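Local coordinates for ribonucleoside-diphosphate reductase (Pseudomonas aeruginosa, PDB 5IM3), which probably supplies precursors for DNA synthesis by reducing ribonucleoside diphosphates to deoxyribonucleotides, as a class I ribonucleotide reductase under allosteric control by dATP, at residues 588-593 against 602-607; 660-665 against 864-869; 687-692 against 765-770. All blocks are in the same frame, centred on the assembly; numbering follows the deposited sequence.

In the fold
All three contacts lie in the barrel domain, 16 to 19 Å from the centre of the chain and away from the dATP sites; contact 1 includes one half of the disulfide Cys-373 to Cys-602. Contacts 1 and 2, centres 12 Å apart, share the sheet through neighbouring parallel strands, where Gly-605 O lies 2.7 Å from Gly-661 N in a probable hydrogen bond. Contact 3 is closer to contact 2, at 5 Å between centres; Leu-660 N lies 2.7 Å from Ile-766 O, probably bonded, and Ile-662 packs on Ile-692. Contacts 1 and 3, 11 Å apart, meet where Glu-589 packs against Ile-769 and Ala-770. Contact 3 falls in sequence between the two segments of contact 2.

Contact 1: residues 588-593 against 602-607; sequences TEITLN and CNLGSI
Ile-590 lays both of its branches against the sulfur of Cys-602: CG1 comes to 3.7 Å from SG, and CG2 to 3.9 Å from the same atom. The longer arm then runs on toward the strand, its terminal CD1 settling 4.0 Å from CD2 of Leu-604, with the two side chains set at a slant to each other. With CG1 beside the backbone N (chi1 -57°) and CG2 beside the carbonyl carbon, both carbons face the sulfur, and a beta-branched aliphatic suits this place because it presents two carbons to one round, weakly polar atom. Leu-604 divides its methyls: while CD2 takes the isoleucine, CD1 lies 3.9 Å from OE2 of Glu-589, which arrives from the opposite direction. That carboxylate reaches the leucine through a folded chain, CG wedged between backbone N and carbonyl carbon (chi1 83°) and the next torsion bent as well (chi2 -74°). The leucine methyl gives the oxygen an apolar neighbour, while both carboxylate oxygens find their hydrogen bonds outside the two segments.

Further out, Leu-375 of strand 373-377 packs on Ile-590 and Cys-602 alike. Asn-585 steadies the loop by receiving the amides of Glu-589 and Ile-590 on its OD1, and Ser-584 OG bonds to Ile-590 O. On the strand side, Asn-603 starts with its CB directed away from the loop, and its amide is held by Ser-371, Asn-652 and the carbonyl of Pro-657.

SG of Cys-602 is joined to Cys-373 on the antiparallel neighbouring strand. Such a disulfide between neighbouring strands of the ten-stranded alpha-beta barrel is consistent with the redox-active cysteines of class I ribonucleotide reductases, captured here in the oxidised state.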
loop_
_atom_site.group_PDB
_atom_site.type_symbol
_atom_site.label_atom_id
_atom_site.label_comp_id
_atom_site.label_asym_id
_atom_site.label_seq_id
_atom_site.Cartn_x
_atom_site.Cartn_y
_atom_site.Cartn_z
ATOM N N THR A 588 -34.407 14.575 -4.833
ATOM C CA THR A 588 -33.761 15.767 -4.273
ATOM C C THR A 588 -34.013 17.031 -5.093
ATOM O O THR A 588 -33.146 17.899 -5.167
ATOM C CB THR A 588 -32.250 15.560 -4.093
ATOM O OG1 THR A 588 -31.585 15.637 -5.360
ATOM C CG2 THR A 588 -31.968 14.213 -3.436
ATOM N N GLU A 589 -35.198 17.172 -5.695
ATOM C CA GLU A 589 -35.575 18.409 -6.368
ATOM C C GLU A 589 -36.863 19.019 -5.829
ATOM O O GLU A 589 -37.253 20.101 -6.284
ATOM C CB GLU A 589 -35.717 18.183 -7.883
ATOM C CG GLU A 589 -37.067 17.617 -8.356
ATOM C CD GLU A 589 -37.243 16.148 -8.038
ATOM O OE1 GLU A 589 -36.375 15.569 -7.352
ATOM O OE2 GLU A 589 -38.253 15.570 -8.487
ATOM N N ILE A 590 -37.526 18.369 -4.878
ATOM C CA ILE A 590 -38.823 18.801 -4.370
ATOM C C ILE A 590 -38.644 19.340 -2.957
ATOM O O ILE A 590 -37.906 18.763 -2.152
ATOM C CB ILE A 590 -39.833 17.636 -4.395
ATOM C CG1 ILE A 590 -39.964 17.083 -5.818
ATOM C CG2 ILE A 590 -41.182 18.077 -3.857
ATOM C CD1 ILE A 590 -40.460 18.095 -6.843
ATOM N N THR A 591 -39.334 20.453 -2.654
ATOM C CA THR A 591 -39.257 21.088 -1.334
ATOM C C THR A 591 -40.676 21.505 -0.940
ATOM O O THR A 591 -41.083 22.653 -1.127
ATOM C CB THR A 591 -38.294 22.278 -1.325
ATOM O OG1 THR A 591 -38.688 23.230 -2.320
ATOM C CG2 THR A 591 -36.869 21.826 -1.601
ATOM N N LEU A 592 -41.425 20.554 -0.384
ATOM C CA LEU A 592 -42.808 20.764 0.018
ATOM C C LEU A 592 -42.980 20.451 1.501
ATOM O O LEU A 592 -42.244 19.642 2.072
ATOM C CB LEU A 592 -43.755 19.886 -0.809
ATOM C CG LEU A 592 -43.751 20.107 -2.323
ATOM C CD1 LEU A 592 -44.607 19.053 -3.010
ATOM C CD2 LEU A 592 -44.240 21.504 -2.673
ATOM N N ASN A 593 -43.970 21.097 2.116
ATOM C CA ASN A 593 -44.251 20.898 3.532
ATOM C C ASN A 593 -44.862 19.524 3.790
ATOM O O ASN A 593 -45.569 18.961 2.951
ATOM C CB ASN A 593 -45.210 21.969 4.050
ATOM C CG ASN A 593 -44.602 23.354 4.050
ATOM O OD1 ASN A 593 -43.387 23.515 3.941
ATOM N ND2 ASN A 593 -45.450 24.367 4.184
ATOM N N CYS A 602 -45.663 15.090 -5.536
ATOM C CA CYS A 602 -44.969 15.768 -6.627
ATOM C C CYS A 602 -45.684 15.465 -7.938
ATOM O O CYS A 602 -45.734 14.308 -8.372
ATOM C CB CYS A 602 -43.506 15.341 -6.719
ATOM S SG CYS A 602 -42.783 14.744 -5.166
ATOM N N ASN A 603 -46.228 16.501 -8.564
ATOM C CA ASN A 603 -46.907 16.389 -9.851
ATOM C C ASN A 603 -46.018 17.070 -10.893
ATOM O O ASN A 603 -45.830 18.292 -10.851
ATOM C CB ASN A 603 -48.298 17.015 -9.769
ATOM C CG ASN A 603 -48.981 16.743 -8.425
ATOM O OD1 ASN A 603 -49.420 15.625 -8.149
ATOM N ND2 ASN A 603 -49.069 17.771 -7.586
ATOM N N LEU A 604 -45.464 16.280 -11.821
ATOM C CA LEU A 604 -44.277 16.680 -12.567
ATOM C C LEU A 604 -44.461 16.571 -14.073
ATOM O O LEU A 604 -45.200 15.720 -14.576
ATOM C CB LEU A 604 -43.069 15.823 -12.172
ATOM C CG LEU A 604 -42.703 15.819 -10.694
ATOM C CD1 LEU A 604 -41.554 14.848 -10.440
ATOM C CD2 LEU A 604 -42.351 17.226 -10.232
ATOM N N GLY A 605 -43.740 17.438 -14.781
ATOM C CA GLY A 605 -43.618 17.407 -16.228
ATOM C C GLY A 605 -42.451 18.281 -16.628
ATOM O O GLY A 605 -41.945 19.071 -15.828
ATOM N N SER A 606 -42.023 18.143 -17.884
ATOM C CA SER A 606 -40.793 18.797 -18.317
ATOM C C SER A 606 -40.931 19.414 -19.699
ATOM O O SER A 606 -41.433 18.780 -20.632
ATOM C CB SER A 606 -39.623 17.812 -18.306
ATOM O OG SER A 606 -39.204 17.560 -16.976
ATOM N N ILE A 607 -40.456 20.655 -19.817
ATOM C CA ILE A 607 -40.367 21.324 -21.105
ATOM C C ILE A 607 -39.212 20.734 -21.903
ATOM O O ILE A 607 -38.166 20.368 -21.347
ATOM C CB ILE A 607 -40.172 22.838 -20.908
ATOM C CG1 ILE A 607 -41.284 23.426 -20.028
ATOM C CG2 ILE A 607 -40.111 23.543 -22.257
ATOM C CD1 ILE A 607 -42.680 23.311 -20.615
#

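Contact 2: residues 660-665 against 864-869; sequences LGIMGF and SRRQKW
Arg-866 carries this whole contact for 864-869, meeting Ile-662 on strand 659-663 and Phe-665 at the start of the helix that follows. Before it, Ser-864 sits on helix 856-866 with its OG bonded to the carbonyl of Arg-898, and Arg-865 packs on helix 679-707. Arg-866 reaches out on a long chain whose CD passes Ile-662 CD1 at 4.5 Å. A bend at chi3 (-66°) then brings NH1 over one face of the Phe-665 ring, displaced toward the rim and 3.7 Å from CZ. The guanidinium does not lie flat on the ring: the planes stand 74° apart, and it meets the aromatic face with an edge. Farther along, Lys-868 forms salt bridges to Asp-686 and Asp-743, while Trp-869 NE1 donates a hydrogen bond to Asp-686 OD1.

Arginine suits the site because it offers methylenes to the isoleucine and the NH1 corner of its cation to the ring face. The cation-pi attraction is at most weak, since CZ of Arg-866 lies 5.1 Å from the centroid of the Phe-665 ring; Arg-866 NE donates a hydrogen bond to Gln-874 OE1, so the phenylalanine serves chiefly as an apolar neighbour to a buried charge anchored by an amide.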
loop_
_atom_site.group_PDB
_atom_site.type_symbol
_atom_site.label_atom_id
_atom_site.label_comp_id
_atom_site.label_asym_id
_atom_site.label_seq_id
_atom_site.Cartn_x
_atom_site.Cartn_y
_atom_site.Cartn_z
ATOM N N LEU A 660 -42.846 21.886 -12.773
ATOM C CA LEU A 660 -42.510 21.976 -14.190
ATOM C C LEU A 660 -40.998 22.099 -14.337
ATOM O O LEU A 660 -40.400 23.062 -13.842
ATOM C CB LEU A 660 -43.212 23.170 -14.840
ATOM C CG LEU A 660 -42.950 23.396 -16.332
ATOM C CD1 LEU A 660 -43.555 22.282 -17.167
ATOM C CD2 LEU A 660 -43.489 24.745 -16.774
ATOM N N GLY A 661 -40.383 21.129 -15.017
ATOM C CA GLY A 661 -38.959 21.107 -15.232
ATOM C C GLY A 661 -38.581 21.338 -16.680
ATOM O O GLY A 661 -39.379 21.820 -17.497
ATOM N N ILE A 662 -37.333 20.986 -17.008
ATOM C CA ILE A 662 -36.799 21.139 -18.354
ATOM C C ILE A 662 -35.978 19.910 -18.720
ATOM O O ILE A 662 -35.497 19.169 -17.857
ATOM C CB ILE A 662 -35.928 22.409 -18.493
ATOM C CG1 ILE A 662 -34.801 22.402 -17.453
ATOM C CG2 ILE A 662 -36.790 23.658 -18.353
ATOM C CD1 ILE A 662 -33.751 23.476 -17.674
ATOM N N MET A 663 -35.813 19.709 -20.026
ATOM C CA MET A 663 -34.920 18.685 -20.547
ATOM C C MET A 663 -34.405 19.132 -21.907
ATOM O O MET A 663 -34.915 20.082 -22.509
ATOM C CB MET A 663 -35.611 17.315 -20.635
ATOM C CG MET A 663 -36.895 17.292 -21.444
ATOM S SD MET A 663 -37.566 15.620 -21.585
ATOM C CE MET A 663 -39.061 15.930 -22.515
ATOM N N GLY A 664 -33.376 18.435 -22.384
ATOM C CA GLY A 664 -32.712 18.826 -23.609
ATOM C C GLY A 664 -31.783 20.009 -23.463
ATOM O O GLY A 664 -31.465 20.660 -24.462
ATOM N N PHE A 665 -31.329 20.303 -22.242
ATOM C CA PHE A 665 -30.480 21.471 -22.024
ATOM C C PHE A 665 -29.153 21.328 -22.757
ATOM O O PHE A 665 -28.718 22.242 -23.465
ATOM C CB PHE A 665 -30.247 21.677 -20.527
ATOM C CG PHE A 665 -29.477 22.925 -20.202
ATOM C CD1 PHE A 665 -30.128 24.140 -20.058
ATOM C CD2 PHE A 665 -28.100 22.886 -20.050
ATOM C CE1 PHE A 665 -29.423 25.289 -19.763
ATOM C CE2 PHE A 665 -27.389 24.034 -19.758
ATOM C CZ PHE A 665 -28.053 25.236 -19.611
ATOM N N SER A 864 -26.647 27.108 -9.836
ATOM C CA SER A 864 -26.867 28.223 -8.918
ATOM C C SER A 864 -27.755 29.293 -9.543
ATOM O O SER A 864 -28.631 29.851 -8.874
ATOM C CB SER A 864 -25.529 28.829 -8.495
ATOM O OG SER A 864 -25.728 29.977 -7.686
ATOM N N ARG A 865 -27.536 29.605 -10.819
ATOM C CA ARG A 865 -28.316 30.660 -11.451
ATOM C C ARG A 865 -29.703 30.183 -11.853
ATOM O O ARG A 865 -30.644 30.984 -11.874
ATOM C CB ARG A 865 -27.575 31.211 -12.666
ATOM C CG ARG A 865 -26.493 32.203 -12.295
ATOM C CD ARG A 865 -25.317 32.043 -13.206
ATOM N NE ARG A 865 -24.206 32.923 -12.860
ATOM C CZ ARG A 865 -24.070 34.169 -13.299
ATOM N NH1 ARG A 865 -24.986 34.707 -14.093
ATOM N NH2 ARG A 865 -23.016 34.886 -12.931
ATOM N N ARG A 866 -29.854 28.899 -12.177
ATOM C CA ARG A 866 -31.192 28.367 -12.406
ATOM C C ARG A 866 -32.011 28.404 -11.123
ATOM O O ARG A 866 -33.209 28.707 -11.151
ATOM C CB ARG A 866 -31.108 26.943 -12.956
ATOM C CG ARG A 866 -30.705 26.874 -14.422
ATOM C CD ARG A 866 -30.800 25.454 -14.960
ATOM N NE ARG A 866 -29.824 24.579 -14.316
ATOM C CZ ARG A 866 -28.625 24.287 -14.814
ATOM N NH1 ARG A 866 -28.236 24.786 -15.981
ATOM N NH2 ARG A 866 -27.812 23.487 -14.140
ATOM N N GLN A 867 -31.368 28.127 -9.986
ATOM C CA GLN A 867 -32.064 28.087 -8.706
ATOM C C GLN A 867 -32.584 29.452 -8.276
ATOM O O GLN A 867 -33.426 29.523 -7.376
ATOM C CB GLN A 867 -31.133 27.527 -7.626
ATOM C CG GLN A 867 -31.825 27.189 -6.309
ATOM C CD GLN A 867 -32.996 26.242 -6.488
ATOM O OE1 GLN A 867 -32.813 25.049 -6.725
ATOM N NE2 GLN A 867 -34.208 26.774 -6.381
ATOM N N LYS A 868 -32.106 30.537 -8.888
ATOM C CA LYS A 868 -32.613 31.857 -8.528
ATOM C C LYS A 868 -34.072 32.017 -8.915
ATOM O O LYS A 868 -34.794 32.810 -8.302
ATOM C CB LYS A 868 -31.800 32.947 -9.211
ATOM C CG LYS A 868 -30.309 32.746 -9.145
ATOM C CD LYS A 868 -29.568 33.942 -9.721
ATOM C CE LYS A 868 -30.020 34.288 -11.136
ATOM N NZ LYS A 868 -29.326 35.493 -11.659
ATOM N N TRP A 869 -34.515 31.289 -9.936
ATOM C CA TRP A 869 -35.851 31.441 -10.481
ATOM C C TRP A 869 -36.778 30.292 -10.121
ATOM O O TRP A 869 -37.996 30.425 -10.280
ATOM C CB TRP A 869 -35.764 31.575 -12.006
ATOM C CG TRP A 869 -34.717 32.556 -12.439
ATOM C CD1 TRP A 869 -33.498 32.270 -12.987
ATOM C CD2 TRP A 869 -34.786 33.983 -12.340
ATOM N NE1 TRP A 869 -32.811 33.431 -13.244
ATOM C CE2 TRP A 869 -33.578 34.497 -12.853
ATOM C CE3 TRP A 869 -35.753 34.875 -11.870
ATOM C CZ2 TRP A 869 -33.315 35.863 -12.915
ATOM C CZ3 TRP A 869 -35.490 36.232 -11.932
ATOM C CH2 TRP A 869 -34.280 36.712 -12.449
#

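Contact 3: residues 687-692 against 765-770; sequences QSMEAI and NIMAIA
None of the four side chains that meet, Met-689, Ile-692, Met-767 and Ile-769, carries a ring or other flat group. On the flanks, the carboxylate of Glu-690, its CB turned away from 765-770, bonds to Thr-747 and Trp-750, and Asp-871 uses its two oxygens to receive the amides of Ile-766 and Met-767. The contact is the packing of a helix on the wall of the alpha-beta barrel: helix 679-707 lies against the extended segment 765-770, which joins the edge of strand 659-663 through backbone bonds to Leu-660.

Met-767 and Ile-769 are two apart on the extended chain and both point toward the helix, while Met-689 and Ile-692 stand three apart on the helix, one turn along the same flank. The two methionines reach for each other tip to tip, and the methyl of Met-767 also comes to 4.3 Å from CG2 of Ile-692. Ile-769 is met in the same end-on manner by the terminal methyl of Met-689, whose CE lies 3.8 Å from CD1 of the isoleucine. Ile-662 completes the apolar surroundings, touching Met-689, Ile-692 and Ile-769.

Methionine suits these positions because a slim, unbranched chain can span the distance between helix and barrel wall, where the nearest CA atoms, those of Ile-692 and Met-767, are still 9.1 Å apart. Met-689 starts with its CB directed along the interface instead of across it, and gets there by bending at chi2 and chi3, with chi1 (-104°) and chi3 (131°) both away from the staggered positions. The isoleucines add stiffer, branched carbon, Ile-692 beside the Met-767 methyl and Ile-769 end-on to that of Met-689. At the tightest point, the sulfur SD of Met-689 is only 3.4 Å from CE of Met-767.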
loop_
_atom_site.group_PDB
_atom_site.type_symbol
_atom_site.label_atom_id
_atom_site.label_comp_id
_atom_site.label_asym_id
_atom_site.label_seq_id
_atom_site.Cartn_x
_atom_site.Cartn_y
_atom_site.Cartn_z
ATOM N N GLN A 687 -30.743 32.850 -18.067
ATOM C CA GLN A 687 -31.809 33.568 -18.756
ATOM C C GLN A 687 -32.928 32.640 -19.211
ATOM O O GLN A 687 -34.096 33.045 -19.220
ATOM C CB GLN A 687 -31.230 34.322 -19.948
ATOM C CG GLN A 687 -30.166 35.331 -19.561
ATOM C CD GLN A 687 -29.463 35.925 -20.761
ATOM O OE1 GLN A 687 -28.244 36.095 -20.757
ATOM N NE2 GLN A 687 -30.227 36.243 -21.800
ATOM N N SER A 688 -32.604 31.407 -19.602
ATOM C CA SER A 688 -33.654 30.482 -20.017
ATOM C C SER A 688 -34.556 30.120 -18.844
ATOM O O SER A 688 -35.775 29.991 -19.008
ATOM C CB SER A 688 -33.042 29.227 -20.638
ATOM O OG SER A 688 -32.044 28.675 -19.799
ATOM N N MET A 689 -33.981 29.962 -17.650
ATOM C CA MET A 689 -34.804 29.697 -16.475
ATOM C C MET A 689 -35.627 30.919 -16.092
ATOM O O MET A 689 -36.786 30.788 -15.684
ATOM C CB MET A 689 -33.930 29.256 -15.302
ATOM C CG MET A 689 -34.000 27.767 -15.020
ATOM S SD MET A 689 -35.686 27.200 -14.740
ATOM C CE MET A 689 -35.742 25.791 -15.841
ATOM N N GLU A 690 -35.043 32.113 -16.209
ATOM C CA GLU A 690 -35.790 33.332 -15.920
ATOM C C GLU A 690 -36.990 33.470 -16.848
ATOM O O GLU A 690 -38.060 33.926 -16.427
ATOM C CB GLU A 690 -34.871 34.547 -16.046
ATOM C CG GLU A 690 -35.533 35.865 -15.672
ATOM C CD GLU A 690 -34.649 37.069 -15.949
ATOM O OE1 GLU A 690 -33.561 36.891 -16.539
ATOM O OE2 GLU A 690 -35.046 38.195 -15.581
ATOM N N ALA A 691 -36.832 33.083 -18.116
ATOM C CA ALA A 691 -37.939 33.171 -19.062
ATOM C C ALA A 691 -39.028 32.158 -18.727
ATOM O O ALA A 691 -40.207 32.513 -18.613
ATOM C CB ALA A 691 -37.426 32.964 -20.487
ATOM N N ILE A 692 -38.651 30.887 -18.568
ATOM C CA ILE A 692 -39.624 29.866 -18.187
ATOM C C ILE A 692 -40.309 30.251 -16.882
ATOM O O ILE A 692 -41.528 30.106 -16.736
ATOM C CB ILE A 692 -38.940 28.489 -18.086
ATOM C CG1 ILE A 692 -38.371 28.083 -19.447
ATOM C CG2 ILE A 692 -39.923 27.432 -17.587
ATOM C CD1 ILE A 692 -37.544 26.815 -19.424
ATOM N N ASN A 765 -46.356 25.893 -5.482
ATOM C CA ASN A 765 -45.056 25.719 -6.107
ATOM C C ASN A 765 -45.282 25.385 -7.574
ATOM O O ASN A 765 -46.260 24.719 -7.927
ATOM C CB ASN A 765 -44.236 24.611 -5.418
ATOM C CG ASN A 765 -43.738 25.015 -4.035
ATOM O OD1 ASN A 765 -42.598 25.455 -3.880
ATOM N ND2 ASN A 765 -44.590 24.860 -3.025
ATOM N N ILE A 766 -44.375 25.860 -8.432
ATOM C CA ILE A 766 -44.537 25.771 -9.879
ATOM C C ILE A 766 -43.465 24.894 -10.514
ATOM O O ILE A 766 -43.764 24.037 -11.351
ATOM C CB ILE A 766 -44.537 27.170 -10.534
ATOM C CG1 ILE A 766 -45.394 28.173 -9.754
ATOM C CG2 ILE A 766 -45.041 27.056 -11.963
ATOM C CD1 ILE A 766 -46.863 27.945 -9.875
ATOM N N MET A 767 -42.203 25.112 -10.148
ATOM C CA MET A 767 -41.074 24.612 -10.920
ATOM C C MET A 767 -40.206 23.667 -10.103
ATOM O O MET A 767 -39.982 23.879 -8.908
ATOM C CB MET A 767 -40.224 25.772 -11.421
ATOM C CG MET A 767 -41.013 26.800 -12.199
ATOM S SD MET A 767 -40.116 28.343 -12.337
ATOM C CE MET A 767 -38.824 27.853 -13.476
ATOM N N ALA A 768 -39.714 22.628 -10.775
ATOM C CA ALA A 768 -38.745 21.702 -10.207
ATOM C C ALA A 768 -38.131 20.924 -11.360
ATOM O O ALA A 768 -38.857 20.455 -12.241
ATOM C CB ALA A 768 -39.401 20.754 -9.200
ATOM N N ILE A 769 -36.807 20.800 -11.362
ATOM C CA ILE A 769 -36.090 20.094 -12.419
ATOM C C ILE A 769 -35.763 18.705 -11.885
ATOM O O ILE A 769 -34.848 18.529 -11.077
ATOM C CB ILE A 769 -34.832 20.847 -12.864
ATOM C CG1 ILE A 769 -35.203 22.230 -13.403
ATOM C CG2 ILE A 769 -34.088 20.052 -13.935
ATOM C CD1 ILE A 769 -33.996 23.093 -13.761
ATOM N N ALA A 770 -36.509 17.718 -12.349
ATOM C CA ALA A 770 -36.362 16.329 -11.963
ATOM C C ALA A 770 -35.644 15.547 -13.050
ATOM O O ALA A 770 -35.544 16.003 -14.193
ATOM C CB ALA A 770 -37.737 15.707 -11.707
#